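PDB 3N1U: hydrolase, HAD superfamily, subfamily III A, which probably hydrolyses 3-deoxy-D-manno-octulosonate 8-phosphate to KDO and inorganic phosphate, a magnesium-dependent step of lipopolysaccharide biosynthesis. Local coordinates for residues 97-102 and 126-131. Sequence-based numbering, arbitrary orientation.
Sequences SAYQHL and IQQVGL
Tyr99 meets Val129 and Gln128 because its first torsion carries the ring straight off its helix: CG stands opposite the backbone N (chi1 173°), and the phenol bridges a gap of 9.7 Å between Tyr99 CA and Val129 CA. Val129 sets CG1 opposite its own carbonyl carbon (chi1 -60°), which turns that methyl to the tyrosine. CG1 rests obliquely against the far part of the ring, 3.6 Å from Tyr99 CE1 and 3.9 Å from Tyr99 OH, a plain van der Waals contact at the hydroxyl end. A short beta-branched residue suits this buried position, where the chain has just left helical geometry: its methyls stay close to the backbone, so CG1 can meet the ring while the side chain also packs on Phe113 and Tyr115 of strand 113-117. Gln128, the last residue of its helix, reaches out with an extended chain and brings its amide obliquely to the CD2-CE2 side of the ring, with Gln128 OE1 4.0 Å from Tyr99 CE2. Amide and ring planes lie 43° apart, so the two neither stack flat nor meet at right angles, and the approach is loose. A long polar side chain fits here, since it can touch the ring with its amide while remaining at the exposed border. Tyrosine combines a broad apolar ring for the interior with a polar end: its OH is satisfied by a hydrogen bond to Asp110 OD1, which should help fix the reach of the ring, and Phe113 meets that ring edge-to-face. The contact thus joins helix 96-106 to the C-terminal end of helix 123-128 and the turn that follows, leading into strand 131-134, in the Rossmann-like core characteristic of HAD hydrolases. Leu131 begins that strand parallel to 113-117, while Leu102 packs helix 96-106 onto strands 64-68, 87-89 and 113-117.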
loop_
_atom_site.group_PDB
_atom_site.type_symbol
_atom_site.label_atom_id
_atom_site.label_comp_id
_atom_site.label_asym_id
_atom_site.label_seq_id
_atom_site.Cartn_x
_atom_site.Cartn_y
_atom_site.Cartn_z
ATOM N N SER A 97 30.343 -4.838 12.782
ATOM C CA SER A 97 31.562 -4.047 12.530
ATOM C C SER A 97 31.251 -2.555 12.261
ATOM O O SER A 97 31.970 -1.645 12.711
ATOM C CB SER A 97 32.358 -4.671 11.369
ATOM O OG SER A 97 33.496 -3.888 11.150
ATOM N N ALA A 98 30.167 -2.288 11.546
ATOM C CA ALA A 98 29.775 -0.890 11.360
ATOM C C ALA A 98 29.371 -0.234 12.698
ATOM O O ALA A 98 29.639 0.936 12.916
ATOM C CB ALA A 98 28.598 -0.770 10.349
ATOM N N TYR A 99 28.630 -0.960 13.535
ATOM C CA TYR A 99 28.263 -0.430 14.837
ATOM C C TYR A 99 29.498 -0.067 15.652
ATOM O O TYR A 99 29.543 0.978 16.308
ATOM C CB TYR A 99 27.449 -1.450 15.623
ATOM C CG TYR A 99 27.208 -0.988 17.060
ATOM C CD1 TYR A 99 26.246 -0.019 17.344
ATOM C CD2 TYR A 99 27.954 -1.508 18.123
ATOM C CE1 TYR A 99 26.034 0.422 18.663
ATOM C CE2 TYR A 99 27.753 -1.082 19.421
ATOM C CZ TYR A 99 26.780 -0.124 19.684
ATOM O OH TYR A 99 26.588 0.279 20.984
ATOM N N GLN A 100 30.516 -0.934 15.621
ATOM C CA GLN A 100 31.702 -0.672 16.443
ATOM C C GLN A 100 32.449 0.562 15.925
ATOM O O GLN A 100 32.993 1.346 16.711
ATOM C CB GLN A 100 32.616 -1.936 16.536
ATOM C CG GLN A 100 33.804 -1.797 17.536
ATOM C CD GLN A 100 33.399 -1.460 18.984
ATOM O OE1 GLN A 100 32.356 -1.917 19.500
ATOM N NE2 GLN A 100 34.232 -0.659 19.642
ATOM N N HIS A 101 32.445 0.746 14.606
ATOM C CA HIS A 101 33.065 1.910 13.990
ATOM C C HIS A 101 32.319 3.185 14.369
ATOM O O HIS A 101 32.946 4.211 14.703
ATOM C CB HIS A 101 33.081 1.779 12.465
ATOM C CG HIS A 101 33.741 2.937 11.778
ATOM N ND1 HIS A 101 33.084 4.120 11.534
ATOM C CD2 HIS A 101 35.003 3.104 11.313
ATOM C CE1 HIS A 101 33.904 4.967 10.938
ATOM N NE2 HIS A 101 35.082 4.383 10.808
ATOM N N LEU A 102 30.985 3.122 14.318
ATOM C CA LEU A 102 30.161 4.274 14.720
ATOM C C LEU A 102 30.397 4.609 16.200
ATOM O O LEU A 102 30.495 5.772 16.592
ATOM C CB LEU A 102 28.692 3.968 14.486
ATOM C CG LEU A 102 27.724 5.094 14.859
ATOM C CD1 LEU A 102 27.924 6.386 14.056
ATOM C CD2 LEU A 102 26.266 4.590 14.775
ATOM N N ILE A 126 20.359 -4.870 18.170
ATOM C CA ILE A 126 19.197 -4.651 18.999
ATOM C C ILE A 126 19.441 -5.123 20.468
ATOM O O ILE A 126 19.047 -4.455 21.413
ATOM C CB ILE A 126 18.001 -5.350 18.366
ATOM C CG1 ILE A 126 17.461 -4.464 17.239
ATOM C CG2 ILE A 126 16.872 -5.558 19.397
ATOM C CD1 ILE A 126 16.386 -5.174 16.428
ATOM N N GLN A 127 20.107 -6.257 20.633
ATOM C CA GLN A 127 20.421 -6.788 21.981
ATOM C C GLN A 127 21.548 -6.035 22.689
ATOM O O GLN A 127 21.561 -5.939 23.942
ATOM C CB GLN A 127 20.744 -8.275 21.878
ATOM C CG GLN A 127 19.551 -9.037 21.339
ATOM C CD GLN A 127 19.719 -10.561 21.368
ATOM O OE1 GLN A 127 20.359 -11.156 20.494
ATOM N NE2 GLN A 127 19.088 -11.197 22.350
ATOM N N GLN A 128 22.474 -5.469 21.916
ATOM C CA GLN A 128 23.654 -4.802 22.525
ATOM C C GLN A 128 23.409 -3.375 23.016
ATOM O O GLN A 128 23.941 -2.974 24.045
ATOM C CB GLN A 128 24.804 -4.766 21.510
ATOM C CG GLN A 128 26.156 -4.482 22.145
ATOM C CD GLN A 128 27.263 -4.708 21.144
ATOM O OE1 GLN A 128 27.002 -4.951 19.948
ATOM N NE2 GLN A 128 28.485 -4.588 21.596
ATOM N N VAL A 129 22.603 -2.595 22.285
ATOM C CA VAL A 129 22.418 -1.149 22.571
ATOM C C VAL A 129 21.489 -0.914 23.737
ATOM O O VAL A 129 20.845 -1.858 24.217
ATOM C CB VAL A 129 21.878 -0.375 21.326
ATOM C CG1 VAL A 129 22.879 -0.511 20.136
ATOM C CG2 VAL A 129 20.466 -0.864 20.923
ATOM N N GLY A 130 21.393 0.330 24.198
ATOM C CA GLY A 130 20.565 0.633 25.373
ATOM C C GLY A 130 19.085 0.424 25.091
ATOM O O GLY A 130 18.323 -0.051 25.952
ATOM N N LEU A 131 18.661 0.792 23.877
ATOM C CA LEU A 131 17.252 0.719 23.519
ATOM C C LEU A 131 17.105 0.071 22.130
ATOM O O LEU A 131 17.275 0.720 21.087
ATOM C CB LEU A 131 16.576 2.127 23.590
ATOM C CG LEU A 131 15.076 2.200 23.159
ATOM C CD1 LEU A 131 14.180 1.185 23.909
ATOM C CD2 LEU A 131 14.608 3.633 23.483
#